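Local coordinates for sialidase B (Streptococcus pneumoniae serotype 4, PDB 4XJU), which hydrolyses alpha-2,3-, alpha-2,6- and alpha-2,8-glycosidic linkages of terminal sialic acid residues in oligosaccharides, glycoproteins and glycolipids, at residues Arg207-Tyr212 and Leu629-Asp634; Tyr551-Ser556 and Ser579-Gly584; Ile571-Asn576 and Tyr611-Ser616. The protein carries 1 engineered substitution. All blocks are in the same frame, centred on the assembly; numbering follows the deposited sequence. Where two conformers were deposited one is given.

Interaction 1 of 3, residues Arg207-Tyr212 and Leu629-Asp634; sequences RIPTLY and LFEKYD. With 19D ((1R,2R,3R,4R,5R,7R)-2-(acetylamino)-7-[(1R)-1,2-dihydroxyethyl]-4-fluoro-3-hydroxy-6,8-dioxabicyclo[3.2.1]octane-5-carboxylic acid), chain G.
P209 faces L629 and R207 faces E631 where the two segments pass in nearly opposite directions, 155° apart end to end. The CA atoms of P209 and L629 are 6.3 Å apart, and no backbone-to-backbone hydrogen bond joins the two chains. The main grip is on the carboxylate of E631. R207 NE lies 2.7 Å from E631 OE2 in an almost straight salt-bridge hydrogen bond, with the oxygen in the guanidinium plane but the donor above the carboxylate plane. I208 N reaches the same E631 OE2 at 3.0 Å from the opposite face, so one oxygen is clasped by two donors; E631 OE1 accepts from Y615 N and S635 OG. The R207 chain bends at chi2 and at chi3 (58°), which turns its terminal nitrogens toward the ligand: NH1 and NH2 both donate to carboxylate oxygen O1B of 19D, NH1 at 3.0 Å. E631 is thus a second-shell residue that fixes the rotation of a probable substrate-binding arginine, and its negative charge would tend to offset the arginine's. Y633 stands with its ring almost perpendicular to the guanidinium, its OH 3.3 Å from R207 CD. Farther along, P209 CB rests on L629 CG at 3.5 Å, and L211 and L629 cross at about a right angle, with L211 CD1 3.9 Å from L629 CB. Strand 205-213 is outermost in its sheet, beside 219-226, while 626-631 runs between 616-620 and 647-652; the contact joins these sheets, probably the first and last propeller blades, at the ligand site.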
loop_
_atom_site.group_PDB
_atom_site.type_symbol
_atom_site.label_atom_id
_atom_site.label_comp_id
_atom_site.label_asym_id
_atom_site.label_seq_id
_atom_site.Cartn_x
_atom_site.Cartn_y
_atom_site.Cartn_z
ATOM N N ARG A 207 -1.273 2.391 -0.268
ATOM C CA ARG A 207 0.056 1.878 -0.564
ATOM C C ARG A 207 1.073 2.700 0.210
ATOM O O ARG A 207 0.756 3.774 0.727
ATOM C CB ARG A 207 0.362 1.959 -2.077
ATOM C CG ARG A 207 -0.176 0.795 -2.947
ATOM C CD ARG A 207 0.738 0.535 -4.159
ATOM N NE ARG A 207 2.108 0.215 -3.748
ATOM C CZ ARG A 207 3.153 0.168 -4.573
ATOM N NH1 ARG A 207 2.995 0.395 -5.878
ATOM N NH2 ARG A 207 4.361 -0.119 -4.093
ATOM N N ILE A 208 2.298 2.191 0.270
ATOM C CA ILE A 208 3.431 2.921 0.838
ATOM C C ILE A 208 3.282 3.207 2.350
ATOM O O ILE A 208 3.286 4.363 2.779
ATOM C CB ILE A 208 3.714 4.241 0.075
ATOM C CG1 ILE A 208 3.466 4.089 -1.439
ATOM C CG2 ILE A 208 5.143 4.686 0.314
ATOM C CD1 ILE A 208 4.283 2.972 -2.115
ATOM N N PRO A 209 3.185 2.146 3.164
ATOM C CA PRO A 209 3.045 2.316 4.616
ATOM C C PRO A 209 4.333 2.794 5.276
ATOM O O PRO A 209 5.427 2.481 4.806
ATOM C CB PRO A 209 2.746 0.896 5.103
ATOM C CG PRO A 209 3.433 0.000 4.098
ATOM C CD PRO A 209 3.258 0.723 2.773
ATOM N N THR A 210 4.190 3.547 6.367
ATOM C CA THR A 210 5.322 3.900 7.217
ATOM C C THR A 210 4.936 3.651 8.681
ATOM O O THR A 210 3.755 3.602 9.012
ATOM C CB THR A 210 5.711 5.367 7.067
ATOM O OG1 THR A 210 4.786 6.172 7.810
ATOM C CG2 THR A 210 5.721 5.801 5.586
ATOM N N LEU A 211 5.938 3.512 9.548
ATOM C CA LEU A 211 5.731 3.375 10.995
ATOM C C LEU A 211 6.885 4.055 11.696
ATOM O O LEU A 211 8.028 3.983 11.236
ATOM C CB LEU A 211 5.713 1.910 11.438
ATOM C CG LEU A 211 4.500 1.039 11.153
ATOM C CD1 LEU A 211 4.805 -0.414 11.520
ATOM C CD2 LEU A 211 3.294 1.548 11.973
ATOM N N TYR A 212 6.591 4.719 12.810
ATOM C CA TYR A 212 7.620 5.407 13.570
ATOM C C TYR A 212 7.206 5.484 15.035
ATOM O O TYR A 212 6.088 5.899 15.341
ATOM C CB TYR A 212 7.832 6.807 12.990
ATOM C CG TYR A 212 9.116 7.474 13.453
ATOM C CD1 TYR A 212 9.198 8.069 14.708
ATOM C CD2 TYR A 212 10.233 7.525 12.627
ATOM C CE1 TYR A 212 10.371 8.686 15.139
ATOM C CE2 TYR A 212 11.411 8.148 13.041
ATOM C CZ TYR A 212 11.471 8.723 14.300
ATOM O OH TYR A 212 12.633 9.342 14.732
ATOM N N LEU A 629 3.867 -3.076 9.239
ATOM C CA LEU A 629 2.747 -2.681 8.378
ATOM C C LEU A 629 3.248 -2.820 6.951
ATOM O O LEU A 629 4.220 -2.177 6.564
ATOM C CB LEU A 629 2.347 -1.221 8.647
ATOM C CG LEU A 629 1.164 -0.606 7.871
ATOM C CD1 LEU A 629 -0.142 -1.316 8.185
ATOM C CD2 LEU A 629 1.038 0.888 8.194
ATOM N N PHE A 630 2.589 -3.660 6.168
ATOM C CA PHE A 630 3.139 -4.053 4.870
ATOM C C PHE A 630 2.062 -4.297 3.829
ATOM O O PHE A 630 0.930 -4.651 4.166
ATOM C CB PHE A 630 4.006 -5.310 5.036
ATOM C CG PHE A 630 3.242 -6.514 5.517
ATOM C CD1 PHE A 630 2.946 -6.677 6.862
ATOM C CD2 PHE A 630 2.797 -7.471 4.616
ATOM C CE1 PHE A 630 2.236 -7.793 7.307
ATOM C CE2 PHE A 630 2.094 -8.589 5.054
ATOM C CZ PHE A 630 1.812 -8.748 6.393
ATOM N N GLU A 631 2.430 -4.103 2.565
ATOM C CA GLU A 631 1.574 -4.469 1.446
ATOM C C GLU A 631 1.584 -5.978 1.264
ATOM O O GLU A 631 2.593 -6.546 0.817
ATOM C CB GLU A 631 2.087 -3.785 0.166
ATOM C CG GLU A 631 2.086 -2.258 0.239
ATOM C CD GLU A 631 2.754 -1.601 -0.957
ATOM O OE1 GLU A 631 3.480 -2.296 -1.706
ATOM O OE2 GLU A 631 2.557 -0.381 -1.160
ATOM N N LYS A 632 0.478 -6.635 1.615
ATOM C CA LYS A 632 0.392 -8.088 1.468
ATOM C C LYS A 632 -0.139 -8.493 0.094
ATOM O O LYS A 632 -1.184 -9.144 -0.033
ATOM C CB LYS A 632 -0.460 -8.731 2.567
ATOM C CG LYS A 632 -0.217 -10.247 2.688
ATOM C CD LYS A 632 -1.205 -10.929 3.636
ATOM C CE LYS A 632 -0.955 -12.423 3.673
ATOM N NZ LYS A 632 0.355 -12.737 4.330
ATOM N N TYR A 633 0.612 -8.128 -0.933
ATOM C CA TYR A 633 0.287 -8.504 -2.303
ATOM C C TYR A 633 1.445 -8.088 -3.168
ATOM O O TYR A 633 2.362 -7.422 -2.697
ATOM C CB TYR A 633 -1.013 -7.823 -2.761
ATOM C CG TYR A 633 -0.909 -6.379 -3.199
ATOM C CD1 TYR A 633 -0.582 -5.368 -2.298
ATOM C CD2 TYR A 633 -1.173 -6.022 -4.516
ATOM C CE1 TYR A 633 -0.499 -4.032 -2.718
ATOM C CE2 TYR A 633 -1.106 -4.705 -4.938
ATOM C CZ TYR A 633 -0.775 -3.717 -4.037
ATOM O OH TYR A 633 -0.720 -2.415 -4.471
ATOM N N ASP A 634 1.412 -8.474 -4.432
ATOM C CA ASP A 634 2.472 -8.064 -5.333
ATOM C C ASP A 634 2.075 -6.734 -5.973
ATOM O O ASP A 634 1.285 -6.702 -6.918
ATOM C CB ASP A 634 2.708 -9.136 -6.399
ATOM C CG ASP A 634 3.970 -8.893 -7.198
ATOM O OD1 ASP A 634 4.280 -7.719 -7.480
ATOM O OD2 ASP A 634 4.673 -9.876 -7.540
HETATM C C1 19D G . 6.789 0.816 -7.122
HETATM O O1A 19D G . 7.918 0.377 -7.501
HETATM O O1B 19D G . 5.853 0.088 -6.752
HETATM C C2 19D G . 6.612 2.311 -7.147
HETATM C C3 19D G . 5.668 2.883 -6.062
HETATM C C4 19D G . 6.130 4.321 -5.610
HETATM O O4 19D G . 5.017 4.972 -4.992
HETATM C C5 19D G . 6.632 5.159 -6.907
HETATM N N5 19D G . 7.053 6.490 -6.492
HETATM C C6 19D G . 7.621 4.278 -7.696
HETATM O O6 19D G . 7.857 3.016 -7.068
HETATM C C7 19D G . 6.885 3.757 -8.928
HETATM O O7 19D G . 6.111 2.618 -8.447
HETATM C C8 19D G . 7.734 3.434 -10.176
HETATM O O8 19D G . 8.775 2.464 -9.966
HETATM C C9 19D G . 8.373 4.696 -10.747
HETATM O O9 19D G . 9.512 5.103 -9.987
HETATM C C10 19D G . 6.882 7.512 -7.330
HETATM O O10 19D G . 6.382 7.368 -8.442
HETATM C C11 19D G . 7.333 8.839 -6.823
HETATM F F1 19D G . 4.623 2.780 -6.404
#

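Interaction 2 of 3, residues Tyr551-Ser556 and Ser579-Gly584; sequences YGTQVS and SGRKGG. With 19D ((1R,2R,3R,4R,5R,7R)-2-(acetylamino)-7-[(1R)-1,2-dihydroxyethyl]-4-fluoro-3-hydroxy-6,8-dioxabicyclo[3.2.1]octane-5-carboxylic acid), chain G.
R581 reaches across to G552 and T553 with its side chain, and hydrogen bonds do most of the work. R581 NH2 points at G552 O, 2.9 Å away, along a practically straight line that lies in both the guanidinium plane and the carbonyl plane. R581 NE donates to T553 OG1, also at 2.9 Å, but the hydroxyl sits 30° out of the guanidinium plane and the N-H...O angle is only 132°. T553 keeps OG1 beside its own backbone N and sends CG2 over one face of the guanidinium, so this threonine serves as both acceptor and apolar cover. Among the van der Waals contacts, Y551 presents a ring edge: its CE1 is 3.8 Å from R581 NE, with ring and guanidinium planes 66° apart. A water supplies the third kind of link, sitting 2.6 Å from Y551 OH and donating to S579 O at 2.9 Å. Hydrogen bonds to the ligand complete the set. R581 NH1 meets O1B of 19D at 2.9 Å, and R581 NH2 meets O1A at 3.0 Å, a two-pronged grip on the carboxylate made possible by a chain extended from CG to NE. NH1 also bonds S635, R581 N bonds D634, and Y551 O receives NE of R519. With NE and NH2 held by T553 OG1 and G552 O, the guanidinium's rotation is fixed so that NH1 and NH2 face the carboxylate; R581, R519 and R207 together make the arginine triad by which sialidases typically recognise the acid group of sialic acid.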
loop_
_atom_site.group_PDB
_atom_site.type_symbol
_atom_site.label_atom_id
_atom_site.label_comp_id
_atom_site.label_asym_id
_atom_site.label_seq_id
_atom_site.Cartn_x
_atom_site.Cartn_y
_atom_site.Cartn_z
ATOM N N TYR A 551 13.792 -5.175 -10.731
ATOM C CA TYR A 551 13.299 -3.820 -10.489
ATOM C C TYR A 551 13.370 -3.451 -9.012
ATOM O O TYR A 551 13.454 -2.272 -8.678
ATOM C CB TYR A 551 11.874 -3.636 -11.031
ATOM C CG TYR A 551 10.930 -4.733 -10.615
ATOM C CD1 TYR A 551 10.236 -4.658 -9.404
ATOM C CD2 TYR A 551 10.719 -5.839 -11.426
ATOM C CE1 TYR A 551 9.371 -5.657 -9.015
ATOM C CE2 TYR A 551 9.845 -6.845 -11.036
ATOM C CZ TYR A 551 9.178 -6.739 -9.835
ATOM O OH TYR A 551 8.307 -7.731 -9.441
ATOM N N GLY A 552 13.318 -4.458 -8.139
ATOM C CA GLY A 552 13.534 -4.250 -6.716
ATOM C C GLY A 552 12.299 -3.783 -5.972
ATOM O O GLY A 552 11.258 -3.505 -6.580
ATOM N N THR A 553 12.413 -3.725 -4.644
ATOM C CA THR A 553 11.309 -3.326 -3.791
ATOM C C THR A 553 11.891 -2.523 -2.634
ATOM O O THR A 553 13.015 -2.767 -2.204
ATOM C CB THR A 553 10.532 -4.559 -3.237
ATOM O OG1 THR A 553 10.128 -5.416 -4.323
ATOM C CG2 THR A 553 9.280 -4.126 -2.464
ATOM N N GLN A 554 11.131 -1.551 -2.143
ATOM C CA GLN A 554 11.494 -0.854 -0.913
ATOM C C GLN A 554 11.883 -1.839 0.196
ATOM O O GLN A 554 11.253 -2.893 0.363
ATOM C CB GLN A 554 10.301 -0.014 -0.432
ATOM C CG GLN A 554 10.640 0.916 0.736
ATOM C CD GLN A 554 9.550 0.942 1.800
ATOM O OE1 GLN A 554 8.642 0.108 1.800
ATOM N NE2 GLN A 554 9.635 1.906 2.709
ATOM N N VAL A 555 12.926 -1.492 0.949
ATOM C CA VAL A 555 13.337 -2.251 2.136
ATOM C C VAL A 555 13.247 -1.361 3.386
ATOM O O VAL A 555 13.681 -0.211 3.365
ATOM C CB VAL A 555 14.777 -2.820 1.958
ATOM C CG1 VAL A 555 15.720 -1.741 1.442
ATOM C CG2 VAL A 555 15.304 -3.408 3.257
ATOM N N SER A 556 12.652 -1.867 4.462
ATOM C CA SER A 556 12.613 -1.088 5.693
ATOM C C SER A 556 13.611 -1.688 6.670
ATOM O O SER A 556 13.952 -2.870 6.573
ATOM C CB SER A 556 11.197 -0.989 6.274
ATOM O OG SER A 556 10.574 -2.247 6.402
ATOM N N SER A 579 11.745 -13.482 -8.264
ATOM C CA SER A 579 10.670 -13.614 -9.238
ATOM C C SER A 579 9.597 -12.521 -9.134
ATOM O O SER A 579 9.195 -11.928 -10.141
ATOM C CB SER A 579 10.028 -15.002 -9.125
ATOM O OG SER A 579 10.994 -16.026 -9.289
ATOM N N GLY A 580 9.132 -12.250 -7.921
ATOM C CA GLY A 580 8.093 -11.246 -7.729
ATOM C C GLY A 580 8.173 -10.594 -6.362
ATOM O O GLY A 580 9.141 -10.818 -5.624
ATOM N N ARG A 581 7.183 -9.773 -6.023
ATOM C CA ARG A 581 7.118 -9.201 -4.674
ATOM C C ARG A 581 6.347 -10.174 -3.816
ATOM O O ARG A 581 5.129 -10.059 -3.658
ATOM C CB ARG A 581 6.456 -7.816 -4.693
ATOM C CG ARG A 581 7.306 -6.801 -5.480
ATOM C CD ARG A 581 6.773 -5.395 -5.424
ATOM N NE ARG A 581 7.811 -4.441 -5.828
ATOM C CZ ARG A 581 7.583 -3.175 -6.144
ATOM N NH1 ARG A 581 6.344 -2.701 -6.106
ATOM N NH2 ARG A 581 8.593 -2.390 -6.484
ATOM N N LYS A 582 7.073 -11.158 -3.292
ATOM C CA LYS A 582 6.500 -12.215 -2.477
ATOM C C LYS A 582 7.594 -12.783 -1.581
ATOM O O LYS A 582 8.754 -12.381 -1.682
ATOM C CB LYS A 582 5.898 -13.313 -3.381
ATOM C CG LYS A 582 6.873 -13.861 -4.421
ATOM C CD LYS A 582 6.176 -14.833 -5.391
ATOM C CE LYS A 582 7.123 -15.237 -6.514
ATOM N NZ LYS A 582 6.458 -16.033 -7.591
ATOM N N GLY A 583 7.235 -13.706 -0.700
ATOM C CA GLY A 583 8.210 -14.297 0.204
ATOM C C GLY A 583 8.742 -13.292 1.206
ATOM O O GLY A 583 9.947 -13.159 1.373
ATOM N N GLY A 584 7.839 -12.585 1.881
ATOM C CA GLY A 584 8.253 -11.572 2.827
ATOM C C GLY A 584 9.041 -12.159 3.982
ATOM O O GLY A 584 8.730 -13.246 4.477
HETATM C C1 19D G . 6.789 0.816 -7.122
HETATM O O1A 19D G . 7.918 0.377 -7.501
HETATM O O1B 19D G . 5.853 0.088 -6.752
HETATM C C2 19D G . 6.612 2.311 -7.147
HETATM C C3 19D G . 5.668 2.883 -6.062
HETATM C C4 19D G . 6.130 4.321 -5.610
HETATM O O4 19D G . 5.017 4.972 -4.992
HETATM C C5 19D G . 6.632 5.159 -6.907
HETATM N N5 19D G . 7.053 6.490 -6.492
HETATM C C6 19D G . 7.621 4.278 -7.696
HETATM O O6 19D G . 7.857 3.016 -7.068
HETATM C C7 19D G . 6.885 3.757 -8.928
HETATM O O7 19D G . 6.111 2.618 -8.447
HETATM C C8 19D G . 7.734 3.434 -10.176
HETATM O O8 19D G . 8.775 2.464 -9.966
HETATM C C9 19D G . 8.373 4.696 -10.747
HETATM O O9 19D G . 9.512 5.103 -9.987
HETATM C C10 19D G . 6.882 7.512 -7.330
HETATM O O10 19D G . 6.382 7.368 -8.442
HETATM C C11 19D G . 7.333 8.839 -6.823
HETATM F F1 19D G . 4.623 2.780 -6.404
HETATM O O HOH W 1 7.685 -9.699 -11.083
#

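Interaction 3 of 3, residues Ile571-Asn576 and Tyr611-Ser616; sequences ILSTPN and YGYAYS. With 19D ((1R,2R,3R,4R,5R,7R)-2-(acetylamino)-7-[(1R)-1,2-dihydroxyethyl]-4-fluoro-3-hydroxy-6,8-dioxabicyclo[3.2.1]octane-5-carboxylic acid), chain G.
Y613 lays its ring beside the end of strand 567-575 and directs its hydroxyl at S573, whose OG lies in the ring plane, at the edge. Y613 OH donates to S573 OG over 2.6 Å, a short bond, and S573 OG in turn shares a hydrogen bond of 2.7 Å with S616 OG. A chi1 of 170° turns S573 OG away from its own backbone N, between Y613 OH and S616 OG, and a buried chain of three hydroxyls results that S556 OG extends by bonding S616. P575 crosses Y613 at about a right angle: its CD is 4.1 Å from ring atom CD1 of Y613, while P575 CB packs 3.5 Å from the carbonyl oxygen of Y613. Y613 and S616 direct their side chains to the strand, whereas the CB atoms of A614 and Y615 point away from it, and the ring of Y615, the probable nucleophile, reaches the ligand. There Y615 OH lies 3.0 Å from O6 of 19D and is hydrogen-bonded to E503, a pairing seen in the tyrosine-glutamate couple of sialidases. Strand 567-575 runs within a four-stranded antiparallel sheet, between 556-560 and 584-591; the segment 611-616 is a loop leading into strand 616-620 of the next sheet, and from that loop the Y613 ring stacks with F630 of strand 626-631.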
loop_
_atom_site.group_PDB
_atom_site.type_symbol
_atom_site.label_atom_id
_atom_site.label_comp_id
_atom_site.label_asym_id
_atom_site.label_seq_id
_atom_site.Cartn_x
_atom_site.Cartn_y
_atom_site.Cartn_z
ATOM N N ILE A 571 17.395 -5.046 12.018
ATOM C CA ILE A 571 16.356 -5.876 11.409
ATOM C C ILE A 571 15.923 -5.266 10.066
ATOM O O ILE A 571 15.591 -4.083 9.999
ATOM C CB ILE A 571 15.136 -6.024 12.344
ATOM C CG1 ILE A 571 15.586 -6.600 13.693
ATOM C CG2 ILE A 571 14.067 -6.921 11.700
ATOM C CD1 ILE A 571 14.506 -6.611 14.750
ATOM N N LEU A 572 15.948 -6.075 9.004
ATOM C CA LEU A 572 15.513 -5.635 7.676
ATOM C C LEU A 572 14.180 -6.290 7.338
ATOM O O LEU A 572 13.960 -7.451 7.673
ATOM C CB LEU A 572 16.511 -6.059 6.587
ATOM C CG LEU A 572 17.925 -5.502 6.465
ATOM C CD1 LEU A 572 18.562 -5.982 5.147
ATOM C CD2 LEU A 572 17.939 -3.997 6.537
ATOM N N SER A 573 13.309 -5.556 6.649
ATOM C CA SER A 573 12.058 -6.110 6.115
ATOM C C SER A 573 12.029 -5.946 4.594
ATOM O O SER A 573 12.211 -4.836 4.075
ATOM C CB SER A 573 10.857 -5.373 6.702
ATOM O OG SER A 573 9.677 -5.761 6.008
ATOM N N THR A 574 11.787 -7.043 3.885
ATOM C CA THR A 574 11.843 -7.040 2.431
ATOM C C THR A 574 11.226 -8.322 1.888
ATOM O O THR A 574 11.200 -9.335 2.580
ATOM C CB THR A 574 13.315 -6.983 1.953
ATOM O OG1 THR A 574 13.376 -7.120 0.525
ATOM C CG2 THR A 574 14.113 -8.117 2.590
ATOM N N PRO A 575 10.718 -8.282 0.646
ATOM C CA PRO A 575 10.473 -9.562 -0.020
ATOM C C PRO A 575 11.813 -10.278 -0.230
ATOM O O PRO A 575 12.840 -9.617 -0.345
ATOM C CB PRO A 575 9.894 -9.145 -1.376
ATOM C CG PRO A 575 10.391 -7.726 -1.590
ATOM C CD PRO A 575 10.368 -7.128 -0.202
ATOM N N ASN A 576 11.804 -11.602 -0.261
ATOM C CA ASN A 576 13.014 -12.356 -0.584
ATOM C C ASN A 576 12.672 -13.308 -1.723
ATOM O O ASN A 576 12.209 -14.439 -1.508
ATOM C CB ASN A 576 13.528 -13.109 0.649
ATOM C CG ASN A 576 14.924 -13.685 0.447
ATOM O OD1 ASN A 576 15.439 -13.741 -0.676
ATOM N ND2 ASN A 576 15.542 -14.119 1.543
ATOM N N TYR A 611 3.310 -16.233 -1.255
ATOM C CA TYR A 611 2.327 -15.177 -0.947
ATOM C C TYR A 611 2.951 -13.792 -1.006
ATOM O O TYR A 611 4.117 -13.610 -0.652
ATOM C CB TYR A 611 1.647 -15.407 0.415
ATOM C CG TYR A 611 0.572 -16.473 0.381
ATOM C CD1 TYR A 611 0.478 -17.361 -0.684
ATOM C CD2 TYR A 611 -0.362 -16.576 1.405
ATOM C CE1 TYR A 611 -0.511 -18.339 -0.724
ATOM C CE2 TYR A 611 -1.362 -17.553 1.378
ATOM C CZ TYR A 611 -1.424 -18.427 0.307
ATOM O OH TYR A 611 -2.410 -19.393 0.267
ATOM N N GLY A 612 2.155 -12.817 -1.443
ATOM C CA GLY A 612 2.644 -11.493 -1.758
ATOM C C GLY A 612 3.155 -10.695 -0.576
ATOM O O GLY A 612 2.614 -10.760 0.536
ATOM N N TYR A 613 4.216 -9.938 -0.825
ATOM C CA TYR A 613 4.804 -9.062 0.181
ATOM C C TYR A 613 5.583 -7.984 -0.540
ATOM O O TYR A 613 6.540 -8.280 -1.263
ATOM C CB TYR A 613 5.755 -9.862 1.078
ATOM C CG TYR A 613 6.218 -9.114 2.320
ATOM C CD1 TYR A 613 7.365 -8.312 2.304
ATOM C CD2 TYR A 613 5.526 -9.237 3.518
ATOM C CE1 TYR A 613 7.797 -7.640 3.469
ATOM C CE2 TYR A 613 5.936 -8.570 4.664
ATOM C CZ TYR A 613 7.068 -7.787 4.641
ATOM O OH TYR A 613 7.455 -7.146 5.806
ATOM N N ALA A 614 5.178 -6.730 -0.385
ATOM C CA ALA A 614 5.820 -5.665 -1.155
ATOM C C ALA A 614 6.440 -4.594 -0.272
ATOM O O ALA A 614 7.355 -4.883 0.508
ATOM C CB ALA A 614 4.851 -5.064 -2.164
ATOM N N TYR A 615 5.974 -3.358 -0.381
ATOM C CA TYR A 615 6.528 -2.314 0.486
ATOM C C TYR A 615 6.156 -2.610 1.931
ATOM O O TYR A 615 5.125 -3.231 2.205
ATOM C CB TYR A 615 6.021 -0.918 0.102
ATOM C CG TYR A 615 6.668 -0.294 -1.117
ATOM C CD1 TYR A 615 6.891 -1.028 -2.273
ATOM C CD2 TYR A 615 7.004 1.049 -1.129
ATOM C CE1 TYR A 615 7.468 -0.437 -3.407
ATOM C CE2 TYR A 615 7.564 1.647 -2.249
ATOM C CZ TYR A 615 7.787 0.906 -3.381
ATOM O OH TYR A 615 8.343 1.526 -4.475
ATOM N N SER A 616 6.987 -2.152 2.862
ATOM C CA SER A 616 6.774 -2.461 4.272
ATOM C C SER A 616 7.324 -1.372 5.163
ATOM O O SER A 616 8.130 -0.542 4.732
ATOM C CB SER A 616 7.443 -3.782 4.634
ATOM O OG SER A 616 8.843 -3.713 4.421
HETATM C C1 19D G . 6.789 0.816 -7.122
HETATM O O1A 19D G . 7.918 0.377 -7.501
HETATM O O1B 19D G . 5.853 0.088 -6.752
HETATM C C2 19D G . 6.612 2.311 -7.147
HETATM C C3 19D G . 5.668 2.883 -6.062
HETATM C C4 19D G . 6.130 4.321 -5.610
HETATM O O4 19D G . 5.017 4.972 -4.992
HETATM C C5 19D G . 6.632 5.159 -6.907
HETATM N N5 19D G . 7.053 6.490 -6.492
HETATM C C6 19D G . 7.621 4.278 -7.696
HETATM O O6 19D G . 7.857 3.016 -7.068
HETATM C C7 19D G . 6.885 3.757 -8.928
HETATM O O7 19D G . 6.111 2.618 -8.447
HETATM C C8 19D G . 7.734 3.434 -10.176
HETATM O O8 19D G . 8.775 2.464 -9.966
HETATM C C9 19D G . 8.373 4.696 -10.747
HETATM O O9 19D G . 9.512 5.103 -9.987
HETATM C C10 19D G . 6.882 7.512 -7.330
HETATM O O10 19D G . 6.382 7.368 -8.442
HETATM C C11 19D G . 7.333 8.839 -6.823
HETATM F F1 19D G . 4.623 2.780 -6.404
#

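Overall arrangement
All three contacts are largely buried and meet around one ligand, but their chemistry differs with their place in the fold. Interaction 1, its centre about 5 Å from the chain's centre, combines a salt bridge with apolar packing between probably the first and last blades. Interaction 2, where S579 is exposed, is loop against loop and uses an arginine held by a carbonyl and a hydroxyl, plus a water. Interaction 3 relies on uncharged hydroxyls and a proline. Probable backbone hydrogen bonds link E631 with A614 and Y615, S556 with S573, and G583 with N576. Interactions 2 and 3 share the sheet of strands 556-560 to 598-605, their centres about 5 Å apart, whereas interactions 1 and 3 share that of strands 616-620 to 647-652.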